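Local coordinates for protein putative aldehyde dehydrogenase AldY (Bacillus subtilis, PDB 4DNG) that probably oxidises aldehydes to carboxylates with NAD+ as a member of the aldehyde dehydrogenase family, and may help protect cells against stress from ethanol and related compounds, at residues A[268-276]-A[302-311]; A[6-14]-A[201-209]. All blocks are in the same frame, centred on the assembly; numbering follows the deposited sequence.

Interaction 1: A[268-276]-A[302-311]; sequences VDRAVDAAI and EFVEKFTARV
Ile276, Phe303 and Val272 carry much of the packing between helices 268-281 and 297-313, whose short segments here approach to 9.5 Å between axes and cross at -40°. Phe303 acts as a knob in the hole formed by Val268, Ala271, Val272 and Ala275. Its CG stands anti to the backbone N (chi1 -176°), which carries the ring across to the partner helix; there CD2 lies 3.6 Å from Val272 CG2, and the methyl of Ala275 sits at the ring edge. The two branches of Val272 divide the work. CG2 packs between Phe303 and the CB of Lys306, whereas CG1 presses on the backbone of the next turn, 3.5 Å from Phe307 CA. One turn further on, the side chains of Ile276 and Phe307 run alongside each other, pointing opposite ways, the CD1 methyl of Ile276 lying close to CD1 and CE1 of the ring, and the same methyl also touches Arg310 CG at 3.9 Å. Val311 CG2, from Phe307's own helix, rests over one face of that ring, toward its rim. At the outer margin the extended chain of Glu302 passes Val268, with CG 3.7 Å from Val268 CG1, and its OE2 forms a salt bridge with Lys306 NZ at 2.7 Å, met on the anti side and out of the carboxylate plane. Beneath the pair, Val262, Ile293 and Val295 of strands 258-262 and 290-296 meet Phe303. The chemistry is thus an apolar seam between two helices and a sheet, bordered by charged side chains whose aliphatic parts extend the packing while the Glu302-Lys306 salt bridge stays within one helix.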
ATOM      1  N   VAL A 268     -20.453  33.742   7.623  1.00 84.83           N
ATOM      2  CA  VAL A 268     -19.785  34.181   6.396  1.00 86.77           C
ATOM      3  C   VAL A 268     -18.419  34.802   6.698  1.00 94.24           C
ATOM      4  O   VAL A 268     -17.397  34.409   6.098  1.00 92.70           O
ATOM      5  CB  VAL A 268     -20.670  35.142   5.571  1.00 86.73           C
ATOM      6  CG1 VAL A 268     -19.899  35.783   4.423  1.00 84.79           C
ATOM      7  CG2 VAL A 268     -21.865  34.393   5.029  1.00 86.06           C
ATOM      8  N   ASP A 269     -18.404  35.733   7.651  1.00 89.99           N
ATOM      9  CA  ASP A 269     -17.186  36.457   8.010  1.00 95.86           C
ATOM     10  C   ASP A 269     -16.016  35.538   8.396  1.00 94.25           C
ATOM     11  O   ASP A 269     -14.888  35.722   7.931  1.00 95.17           O
ATOM     12  CB  ASP A 269     -17.479  37.460   9.122  1.00109.82           C
ATOM     13  CG  ASP A 269     -16.815  38.790   8.881  1.00117.27           C
ATOM     14  OD1 ASP A 269     -17.514  39.708   8.396  1.00121.62           O
ATOM     15  OD2 ASP A 269     -15.594  38.907   9.148  1.00113.12           O
ATOM     16  N   ARG A 270     -16.293  34.550   9.239  1.00 93.28           N
ATOM     17  CA  ARG A 270     -15.329  33.498   9.543  1.00 94.92           C
ATOM     18  C   ARG A 270     -14.862  32.811   8.249  1.00 89.60           C
ATOM     19  O   ARG A 270     -13.657  32.615   8.060  1.00 89.25           O
ATOM     20  CB  ARG A 270     -15.963  32.489  10.508  1.00101.62           C
ATOM     21  CG  ARG A 270     -15.002  31.608  11.297  1.00103.15           C
ATOM     22  CD  ARG A 270     -15.714  31.054  12.530  1.00111.99           C
ATOM     23  NE  ARG A 270     -15.090  29.846  13.073  1.00117.33           N
ATOM     24  CZ  ARG A 270     -14.560  29.738  14.291  1.00124.10           C
ATOM     25  NH1 ARG A 270     -14.025  28.586  14.672  1.00115.39           N
ATOM     26  NH2 ARG A 270     -14.566  30.769  15.134  1.00131.04           N
ATOM     27  N   ALA A 271     -15.814  32.500   7.357  1.00 84.31           N
ATOM     28  CA  ALA A 271     -15.566  31.744   6.108  1.00 80.56           C
ATOM     29  C   ALA A 271     -14.761  32.518   5.062  1.00 79.96           C
ATOM     30  O   ALA A 271     -13.857  31.963   4.435  1.00 77.33           O
ATOM     31  CB  ALA A 271     -16.876  31.243   5.495  1.00 76.98           C
ATOM     32  N   VAL A 272     -15.092  33.789   4.867  1.00 82.16           N
ATOM     33  CA  VAL A 272     -14.272  34.647   4.021  1.00 82.56           C
ATOM     34  C   VAL A 272     -12.837  34.670   4.554  1.00 81.79           C
ATOM     35  O   VAL A 272     -11.897  34.370   3.823  1.00 78.83           O
ATOM     36  CB  VAL A 272     -14.823  36.078   3.964  1.00 86.59           C
ATOM     37  CG1 VAL A 272     -13.932  36.952   3.084  1.00 85.75           C
ATOM     38  CG2 VAL A 272     -16.266  36.080   3.482  1.00 81.28           C
ATOM     39  N   ASP A 273     -12.693  34.991   5.840  1.00 91.24           N
ATOM     40  CA  ASP A 273     -11.391  35.046   6.516  1.00100.78           C
ATOM     41  C   ASP A 273     -10.590  33.758   6.354  1.00 98.21           C
ATOM     42  O   ASP A 273      -9.451  33.789   5.884  1.00 97.10           O
ATOM     43  CB  ASP A 273     -11.550  35.369   8.012  1.00108.92           C
ATOM     44  CG  ASP A 273     -11.710  36.856   8.282  1.00111.33           C
ATOM     45  OD1 ASP A 273     -11.076  37.673   7.578  1.00108.30           O
ATOM     46  OD2 ASP A 273     -12.466  37.203   9.214  1.00117.27           O
ATOM     47  N   ALA A 274     -11.191  32.633   6.738  1.00 96.79           N
ATOM     48  CA  ALA A 274     -10.533  31.338   6.619  1.00 92.09           C
ATOM     49  C   ALA A 274     -10.174  30.985   5.167  1.00 85.00           C
ATOM     50  O   ALA A 274      -9.192  30.289   4.937  1.00 77.10           O
ATOM     51  CB  ALA A 274     -11.382  30.246   7.249  1.00 92.14           C
ATOM     52  N   ALA A 275     -10.955  31.474   4.198  1.00 82.14           N
ATOM     53  CA  ALA A 275     -10.639  31.282   2.774  1.00 73.67           C
ATOM     54  C   ALA A 275      -9.461  32.143   2.296  1.00 79.95           C
ATOM     55  O   ALA A 275      -8.742  31.758   1.376  1.00 77.89           O
ATOM     56  CB  ALA A 275     -11.859  31.533   1.907  1.00 69.42           C
ATOM     57  N   ILE A 276      -9.271  33.312   2.902  1.00 86.58           N
ATOM     58  CA  ILE A 276      -8.115  34.152   2.580  1.00 82.19           C
ATOM     59  C   ILE A 276      -6.802  33.550   3.103  1.00 83.96           C
ATOM     60  O   ILE A 276      -5.838  33.429   2.346  1.00 82.98           O
ATOM     61  CB  ILE A 276      -8.307  35.608   3.066  1.00 82.02           C
ATOM     62  CG1 ILE A 276      -8.865  36.469   1.935  1.00 81.55           C
ATOM     63  CG2 ILE A 276      -6.990  36.226   3.519  1.00 80.45           C
ATOM     64  CD1 ILE A 276     -10.364  36.473   1.859  1.00 81.27           C
ATOM     65  N   GLU A 302     -23.151  37.842  -0.487  1.00 94.32           N
ATOM     66  CA  GLU A 302     -22.440  38.362   0.685  1.00 92.88           C
ATOM     67  C   GLU A 302     -20.985  37.887   0.745  1.00 97.06           C
ATOM     68  O   GLU A 302     -20.082  38.686   1.028  1.00101.54           O
ATOM     69  CB  GLU A 302     -23.185  37.991   1.975  1.00 93.59           C
ATOM     70  CG  GLU A 302     -22.431  38.283   3.271  1.00 91.84           C
ATOM     71  CD  GLU A 302     -23.263  38.038   4.529  1.00 97.94           C
ATOM     72  OE1 GLU A 302     -24.467  37.701   4.429  1.00101.91           O
ATOM     73  OE2 GLU A 302     -22.714  38.194   5.640  1.00 98.29           O
ATOM     74  N   PHE A 303     -20.763  36.594   0.485  1.00 93.53           N
ATOM     75  CA  PHE A 303     -19.413  36.029   0.492  1.00 90.78           C
ATOM     76  C   PHE A 303     -18.540  36.645  -0.599  1.00 91.22           C
ATOM     77  O   PHE A 303     -17.370  36.951  -0.338  1.00 89.33           O
ATOM     78  CB  PHE A 303     -19.429  34.494   0.342  1.00 88.34           C
ATOM     79  CG  PHE A 303     -18.057  33.851   0.433  1.00 82.28           C
ATOM     80  CD1 PHE A 303     -17.200  33.821  -0.677  1.00 79.31           C
ATOM     81  CD2 PHE A 303     -17.621  33.269   1.628  1.00 79.33           C
ATOM     82  CE1 PHE A 303     -15.943  33.234  -0.594  1.00 76.21           C
ATOM     83  CE2 PHE A 303     -16.371  32.672   1.719  1.00 74.92           C
ATOM     84  CZ  PHE A 303     -15.528  32.659   0.611  1.00 74.80           C
ATOM     85  N   VAL A 304     -19.094  36.804  -1.808  1.00 86.45           N
ATOM     86  CA  VAL A 304     -18.312  37.321  -2.936  1.00 82.82           C
ATOM     87  C   VAL A 304     -17.809  38.714  -2.627  1.00 83.80           C
ATOM     88  O   VAL A 304     -16.605  38.943  -2.638  1.00 81.87           O
ATOM     89  CB  VAL A 304     -19.083  37.327  -4.272  1.00 83.83           C
ATOM     90  CG1 VAL A 304     -18.334  38.151  -5.309  1.00 81.34           C
ATOM     91  CG2 VAL A 304     -19.276  35.907  -4.782  1.00 85.81           C
ATOM     92  N   GLU A 305     -18.732  39.626  -2.331  1.00 94.14           N
ATOM     93  CA  GLU A 305     -18.392  41.012  -2.010  1.00104.74           C
ATOM     94  C   GLU A 305     -17.270  41.104  -0.981  1.00102.77           C
ATOM     95  O   GLU A 305     -16.263  41.780  -1.210  1.00105.20           O
ATOM     96  CB  GLU A 305     -19.624  41.775  -1.519  1.00114.53           C
ATOM     97  CG  GLU A 305     -20.516  42.300  -2.637  1.00134.18           C
ATOM     98  CD  GLU A 305     -20.082  43.657  -3.185  1.00145.38           C
ATOM     99  OE1 GLU A 305     -18.862  43.905  -3.323  1.00145.79           O
ATOM    100  OE2 GLU A 305     -20.973  44.480  -3.496  1.00144.77           O
ATOM    101  N   LYS A 306     -17.445  40.404   0.138  1.00100.05           N
ATOM    102  CA  LYS A 306     -16.463  40.391   1.220  1.00101.44           C
ATOM    103  C   LYS A 306     -15.125  39.782   0.808  1.00100.50           C
ATOM    104  O   LYS A 306     -14.068  40.349   1.108  1.00105.73           O
ATOM    105  CB  LYS A 306     -17.023  39.671   2.450  1.00101.26           C
ATOM    106  CG  LYS A 306     -17.717  40.605   3.419  1.00106.00           C
ATOM    107  CD  LYS A 306     -18.751  39.888   4.262  1.00101.37           C
ATOM    108  CE  LYS A 306     -19.925  40.820   4.505  1.00 98.30           C
ATOM    109  NZ  LYS A 306     -20.963  40.164   5.336  1.00 97.88           N
ATOM    110  N   PHE A 307     -15.183  38.634   0.128  1.00 92.08           N
ATOM    111  CA  PHE A 307     -13.981  37.926  -0.324  1.00 84.34           C
ATOM    112  C   PHE A 307     -13.245  38.738  -1.376  1.00 79.79           C
ATOM    113  O   PHE A 307     -12.030  38.812  -1.325  1.00 72.85           O
ATOM    114  CB  PHE A 307     -14.309  36.513  -0.849  1.00 82.26           C
ATOM    115  CG  PHE A 307     -13.094  35.715  -1.244  1.00 78.34           C
ATOM    116  CD1 PHE A 307     -12.409  34.944  -0.304  1.00 76.96           C
ATOM    117  CD2 PHE A 307     -12.616  35.749  -2.562  1.00 74.19           C
ATOM    118  CE1 PHE A 307     -11.273  34.215  -0.668  1.00 73.98           C
ATOM    119  CE2 PHE A 307     -11.487  35.038  -2.929  1.00 68.32           C
ATOM    120  CZ  PHE A 307     -10.815  34.268  -1.980  1.00 71.33           C
ATOM    121  N   THR A 308     -13.985  39.343  -2.311  1.00 86.39           N
ATOM    122  CA  THR A 308     -13.399  40.204  -3.349  1.00 96.34           C
ATOM    123  C   THR A 308     -12.747  41.454  -2.765  1.00 95.87           C
ATOM    124  O   THR A 308     -11.579  41.743  -3.057  1.00 99.07           O
ATOM    125  CB  THR A 308     -14.425  40.656  -4.417  1.00103.55           C
ATOM    126  OG1 THR A 308     -15.582  41.206  -3.776  1.00109.40           O
ATOM    127  CG2 THR A 308     -14.837  39.499  -5.304  1.00100.54           C
ATOM    128  N   ALA A 309     -13.492  42.191  -1.944  1.00 89.59           N
ATOM    129  CA  ALA A 309     -12.944  43.401  -1.335  1.00 93.21           C
ATOM    130  C   ALA A 309     -11.640  43.082  -0.599  1.00101.80           C
ATOM    131  O   ALA A 309     -10.649  43.802  -0.756  1.00102.56           O
ATOM    132  CB  ALA A 309     -13.946  44.046  -0.394  1.00 83.70           C
ATOM    133  N   ARG A 310     -11.641  41.990   0.171  1.00 98.99           N
ATOM    134  CA  ARG A 310     -10.520  41.650   1.052  1.00103.03           C
ATOM    135  C   ARG A 310      -9.270  41.246   0.256  1.00 96.41           C
ATOM    136  O   ARG A 310      -8.148  41.633   0.605  1.00 91.55           O
ATOM    137  CB  ARG A 310     -10.950  40.574   2.066  1.00108.03           C
ATOM    138  CG  ARG A 310      -9.912  40.165   3.107  1.00118.97           C
ATOM    139  CD  ARG A 310      -9.614  41.244   4.140  1.00129.95           C
ATOM    140  NE  ARG A 310      -8.590  40.811   5.097  1.00135.30           N
ATOM    141  CZ  ARG A 310      -7.273  40.927   4.917  1.00127.35           C
ATOM    142  NH1 ARG A 310      -6.783  41.469   3.807  1.00127.42           N
ATOM    143  NH2 ARG A 310      -6.440  40.498   5.857  1.00115.44           N
ATOM    144  N   VAL A 311      -9.492  40.496  -0.822  1.00 95.48           N
ATOM    145  CA  VAL A 311      -8.433  40.020  -1.725  1.00 92.96           C
ATOM    146  C   VAL A 311      -7.741  41.192  -2.416  1.00 88.93           C
ATOM    147  O   VAL A 311      -6.515  41.195  -2.579  1.00 82.83           O
ATOM    148  CB  VAL A 311      -9.005  39.016  -2.766  1.00 87.30           C
ATOM    149  CG1 VAL A 311      -8.088  38.845  -3.964  1.00 88.19           C
ATOM    150  CG2 VAL A 311      -9.289  37.675  -2.108  1.00 77.38           C
TER

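Interaction 2: A[6-14]-A[201-209]; sequences LNKSFINGK and AGVLNVMLT
Asn205 reaches from strand 204-206 to the turn that follows strand 9-11, where its OD1 accepts the backbone N-H of Asn12 at 2.9 Å, the donor facing OD1 almost end-on to its C=O bond and the hydrogen bond almost straight (172°). The other end of the amide turns back on its own segment: ND2 donates to Gly202 O at 2.7 Å, from above that carbonyl's plane, so both ends of the group are held. A leucine in place of Asn205 would probably leave the Asn12 N-H and the Gly202 carbonyl without these partners and the turn less firmly tied to the strand. Ile11 lies across Met207 at about a right angle, its CG1 3.6 Å from the CE methyl; the methionine chain, bent at chi2 (-66°), brings that methyl back toward the isoleucine. Phe10 presents a ring edge to Leu204 O, which lies in the ring plane 3.5 Å from CD2, while Lys14 N lies over one face, toward the rim, and Trp15 meets the ring edge-to-face. At the other end, Ser9 OG accepts the N-H of Leu208, with N at 3.0 Å and the bond nearly straight, and a water joins the same hydroxyl to Leu208 O. Leu208 CD2 comes up to the carbonyls of Asn7 and Lys8. A second water accepts from Gly202 N and donates to Leu204 O, with a weak bond from Gly13 N. Between these side-chain ties, Phe10 and Val206 form a single antiparallel hydrogen-bonded pair. The arrangement is that of a beta hairpin, closed by a type I' turn from Ile11 to Lys14, docking on strand 204-206 of the mixed sheet whose strand 226-231 leads into the segment that, by similarity, binds NAD+.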
ATOM      1  N   LEU A   6      25.803  25.824   1.318  1.00 85.26           N
ATOM      2  CA  LEU A   6      25.291  24.466   1.320  1.00 76.53           C
ATOM      3  C   LEU A   6      24.684  24.128  -0.039  1.00 72.93           C
ATOM      4  O   LEU A   6      23.468  23.969  -0.185  1.00 66.68           O
ATOM      5  CB  LEU A   6      24.226  24.310   2.413  1.00 74.00           C
ATOM      6  CG  LEU A   6      24.412  24.673   3.896  1.00 78.21           C
ATOM      7  CD1 LEU A   6      23.246  24.101   4.706  1.00 69.11           C
ATOM      8  CD2 LEU A   6      25.756  24.243   4.494  1.00 78.31           C
ATOM      9  N   ASN A   7      25.542  24.010  -1.033  1.00 74.03           N
ATOM     10  CA  ASN A   7      25.090  23.770  -2.396  1.00 78.45           C
ATOM     11  C   ASN A   7      25.508  22.383  -2.902  1.00 75.93           C
ATOM     12  O   ASN A   7      25.513  22.113  -4.108  1.00 76.26           O
ATOM     13  CB  ASN A   7      25.615  24.876  -3.315  1.00 82.56           C
ATOM     14  CG  ASN A   7      27.088  25.153  -3.098  1.00 77.81           C
ATOM     15  OD1 ASN A   7      27.798  24.344  -2.507  1.00 76.58           O
ATOM     16  ND2 ASN A   7      27.551  26.298  -3.564  1.00 77.74           N
ATOM     17  N   LYS A   8      25.834  21.501  -1.963  1.00 72.64           N
ATOM     18  CA  LYS A   8      26.299  20.165  -2.294  1.00 73.97           C
ATOM     19  C   LYS A   8      25.316  19.089  -1.840  1.00 73.10           C
ATOM     20  O   LYS A   8      24.422  19.347  -1.036  1.00 71.23           O
ATOM     21  CB  LYS A   8      27.674  19.916  -1.664  1.00 81.42           C
ATOM     22  CG  LYS A   8      28.596  21.122  -1.690  1.00 90.51           C
ATOM     23  CD  LYS A   8      30.010  20.748  -2.091  1.00100.58           C
ATOM     24  CE  LYS A   8      30.724  21.943  -2.709  1.00101.66           C
ATOM     25  NZ  LYS A   8      32.021  21.537  -3.317  1.00105.86           N
ATOM     26  N   SER A   9      25.491  17.879  -2.364  1.00 67.65           N
ATOM     27  CA  SER A   9      24.790  16.730  -1.857  1.00 56.02           C
ATOM     28  C   SER A   9      25.406  16.434  -0.543  1.00 62.00           C
ATOM     29  O   SER A   9      26.554  16.811  -0.299  1.00 68.60           O
ATOM     30  CB  SER A   9      24.994  15.532  -2.759  1.00 54.47           C
ATOM     31  OG  SER A   9      24.395  15.760  -4.011  1.00 59.33           O
ATOM     32  N   PHE A  10      24.648  15.767   0.318  1.00 61.53           N
ATOM     33  CA  PHE A  10      25.199  15.267   1.557  1.00 62.06           C
ATOM     34  C   PHE A  10      25.045  13.766   1.443  1.00 65.26           C
ATOM     35  O   PHE A  10      23.940  13.245   1.583  1.00 66.13           O
ATOM     36  CB  PHE A  10      24.464  15.835   2.771  1.00 59.33           C
ATOM     37  CG  PHE A  10      25.071  15.469   4.098  1.00 60.43           C
ATOM     38  CD1 PHE A  10      26.116  16.203   4.635  1.00 63.41           C
ATOM     39  CD2 PHE A  10      24.565  14.414   4.841  1.00 63.20           C
ATOM     40  CE1 PHE A  10      26.675  15.865   5.875  1.00 63.14           C
ATOM     41  CE2 PHE A  10      25.115  14.078   6.088  1.00 68.48           C
ATOM     42  CZ  PHE A  10      26.167  14.809   6.609  1.00 61.29           C
ATOM     43  N   ILE A  11      26.168  13.103   1.149  1.00 62.82           N
ATOM     44  CA  ILE A  11      26.255  11.657   1.022  1.00 62.11           C
ATOM     45  C   ILE A  11      27.242  11.102   2.055  1.00 69.94           C
ATOM     46  O   ILE A  11      28.313  11.669   2.272  1.00 73.44           O
ATOM     47  CB  ILE A  11      26.612  11.233  -0.436  1.00 61.01           C
ATOM     48  CG1 ILE A  11      25.592  11.833  -1.434  1.00 62.96           C
ATOM     49  CG2 ILE A  11      26.606   9.717  -0.573  1.00 58.69           C
ATOM     50  CD1 ILE A  11      26.031  11.899  -2.892  1.00 59.98           C
ATOM     51  N   ASN A  12      26.837  10.021   2.719  1.00 74.08           N
ATOM     52  CA  ASN A  12      27.668   9.290   3.687  1.00 74.60           C
ATOM     53  C   ASN A  12      28.409  10.191   4.652  1.00 76.58           C
ATOM     54  O   ASN A  12      29.570   9.957   4.974  1.00 78.51           O
ATOM     55  CB  ASN A  12      28.653   8.352   2.962  1.00 81.08           C
ATOM     56  CG  ASN A  12      29.197   7.235   3.865  1.00 80.56           C
ATOM     57  OD1 ASN A  12      28.570   6.821   4.851  1.00 73.21           O
ATOM     58  ND2 ASN A  12      30.379   6.747   3.521  1.00 80.22           N
ATOM     59  N   GLY A  13      27.738  11.241   5.099  1.00 74.89           N
ATOM     60  CA  GLY A  13      28.296  12.110   6.117  1.00 66.68           C
ATOM     61  C   GLY A  13      29.180  13.182   5.541  1.00 70.22           C
ATOM     62  O   GLY A  13      29.856  13.879   6.297  1.00 76.24           O
ATOM     63  N   LYS A  14      29.185  13.324   4.210  1.00 70.89           N
ATOM     64  CA  LYS A  14      30.054  14.314   3.544  1.00 73.33           C
ATOM     65  C   LYS A  14      29.343  15.196   2.531  1.00 73.78           C
ATOM     66  O   LYS A  14      28.445  14.747   1.797  1.00 78.31           O
ATOM     67  CB  LYS A  14      31.217  13.638   2.805  1.00 76.20           C
ATOM     68  CG  LYS A  14      31.976  12.553   3.554  1.00 76.66           C
ATOM     69  CD  LYS A  14      33.014  13.150   4.474  1.00 79.47           C
ATOM     70  CE  LYS A  14      34.144  12.153   4.692  1.00 82.63           C
ATOM     71  NZ  LYS A  14      35.318  12.815   5.315  1.00 88.83           N
ATOM     72  N   ALA A 201      26.857   8.770   9.635  1.00 74.24           N
ATOM     73  CA  ALA A 201      27.054   8.901   8.197  1.00 72.38           C
ATOM     74  C   ALA A 201      26.213   7.866   7.459  1.00 75.54           C
ATOM     75  O   ALA A 201      26.127   6.713   7.883  1.00 75.58           O
ATOM     76  CB  ALA A 201      28.523   8.704   7.868  1.00 72.51           C
ATOM     77  N   GLY A 202      25.589   8.277   6.362  1.00 71.18           N
ATOM     78  CA  GLY A 202      24.825   7.355   5.549  1.00 67.82           C
ATOM     79  C   GLY A 202      23.352   7.190   5.879  1.00 68.85           C
ATOM     80  O   GLY A 202      22.589   6.708   5.035  1.00 70.26           O
ATOM     81  N   VAL A 203      22.935   7.561   7.089  1.00 66.93           N
ATOM     82  CA  VAL A 203      21.513   7.417   7.466  1.00 66.41           C
ATOM     83  C   VAL A 203      20.599   8.443   6.766  1.00 66.34           C
ATOM     84  O   VAL A 203      19.454   8.120   6.444  1.00 66.23           O
ATOM     85  CB  VAL A 203      21.287   7.427   8.996  1.00 62.74           C
ATOM     86  CG1 VAL A 203      19.801   7.421   9.318  1.00 60.57           C
ATOM     87  CG2 VAL A 203      21.945   6.218   9.636  1.00 63.61           C
ATOM     88  N   LEU A 204      21.102   9.664   6.551  1.00 62.48           N
ATOM     89  CA  LEU A 204      20.427  10.671   5.720  1.00 59.37           C
ATOM     90  C   LEU A 204      21.281  11.127   4.543  1.00 62.18           C
ATOM     91  O   LEU A 204      22.307  11.779   4.722  1.00 62.59           O
ATOM     92  CB  LEU A 204      20.034  11.904   6.530  1.00 58.38           C
ATOM     93  CG  LEU A 204      19.398  13.004   5.669  1.00 55.13           C
ATOM     94  CD1 LEU A 204      18.195  12.443   4.913  1.00 50.62           C
ATOM     95  CD2 LEU A 204      19.000  14.235   6.482  1.00 51.63           C
ATOM     96  N   ASN A 205      20.830  10.824   3.334  1.00 59.51           N
ATOM     97  CA  ASN A 205      21.536  11.257   2.158  1.00 57.80           C
ATOM     98  C   ASN A 205      20.674  12.209   1.345  1.00 57.39           C
ATOM     99  O   ASN A 205      19.517  11.897   1.053  1.00 57.99           O
ATOM    100  CB  ASN A 205      21.955  10.032   1.354  1.00 59.38           C
ATOM    101  CG  ASN A 205      22.822   9.082   2.168  1.00 60.82           C
ATOM    102  OD1 ASN A 205      24.031   9.285   2.304  1.00 63.40           O
ATOM    103  ND2 ASN A 205      22.199   8.058   2.746  1.00 60.62           N
ATOM    104  N   VAL A 206      21.226  13.381   1.018  1.00 51.93           N
ATOM    105  CA  VAL A 206      20.497  14.385   0.260  1.00 51.28           C
ATOM    106  C   VAL A 206      21.146  14.624  -1.101  1.00 56.65           C
ATOM    107  O   VAL A 206      22.276  15.104  -1.187  1.00 59.28           O
ATOM    108  CB  VAL A 206      20.372  15.725   1.019  1.00 53.84           C
ATOM    109  CG1 VAL A 206      19.745  16.776   0.117  1.00 52.45           C
ATOM    110  CG2 VAL A 206      19.559  15.573   2.305  1.00 52.70           C
ATOM    111  N   MET A 207      20.399  14.303  -2.153  1.00 53.52           N
ATOM    112  CA  MET A 207      20.864  14.364  -3.527  1.00 51.55           C
ATOM    113  C   MET A 207      20.498  15.658  -4.220  1.00 58.83           C
ATOM    114  O   MET A 207      19.317  16.011  -4.325  1.00 59.55           O
ATOM    115  CB  MET A 207      20.223  13.229  -4.308  1.00 49.72           C
ATOM    116  CG  MET A 207      20.493  11.889  -3.643  1.00 53.23           C
ATOM    117  SD  MET A 207      22.261  11.528  -3.739  1.00 62.19           S
ATOM    118  CE  MET A 207      22.336  10.475  -2.307  1.00 60.52           C
ATOM    119  N   LEU A 208      21.520  16.366  -4.685  1.00 60.49           N
ATOM    120  CA  LEU A 208      21.316  17.548  -5.511  1.00 60.34           C
ATOM    121  C   LEU A 208      21.535  17.147  -6.952  1.00 56.04           C
ATOM    122  O   LEU A 208      22.650  16.870  -7.378  1.00 62.92           O
ATOM    123  CB  LEU A 208      22.257  18.677  -5.092  1.00 59.73           C
ATOM    124  CG  LEU A 208      21.623  19.665  -4.120  1.00 63.99           C
ATOM    125  CD1 LEU A 208      21.093  18.961  -2.885  1.00 66.51           C
ATOM    126  CD2 LEU A 208      22.618  20.753  -3.730  1.00 61.58           C
ATOM    127  N   THR A 209      20.454  17.069  -7.692  1.00 54.42           N
ATOM    128  CA  THR A 209      20.512  16.533  -9.018  1.00 54.55           C
ATOM    129  C   THR A 209      19.245  16.868  -9.756  1.00 51.56           C
ATOM    130  O   THR A 209      18.445  17.670  -9.289  1.00 54.12           O
ATOM    131  CB  THR A 209      20.759  15.014  -8.982  1.00 58.89           C
ATOM    132  OG1 THR A 209      20.857  14.521 -10.322  1.00 65.47           O
ATOM    133  CG2 THR A 209      19.630  14.311  -8.232  1.00 56.91           C
TER
HETATM  134  O   HOH W   1      25.332  17.024  -5.945  1.00 79.99           O
HETATM  135  O   HOH W   2      25.020  10.781   5.614  1.00 95.99           O

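Overall arrangement
Interaction 2 joins the N-terminal hairpin to strand 204-206, so its segments are far apart in sequence; interaction 1 follows later in the chain, between two segments with only 25 residues between them. Their centres are 45 Å apart, with nearest atoms about 31 Å apart, on opposite sides of the chain's centre, and they share no helix, strand or sheet. Interaction 2 includes strand 204-206 of the mixed sheet that also contains strands 173-177 and 226-231, whereas the helices of interaction 1 pack on the sheet built around strands 258-262 and 290-296. This is consistent with the family's division into cofactor-binding and catalytic domains, interaction 2 probably belonging to the former and interaction 1 to the latter, both away from the predicted active-site residues.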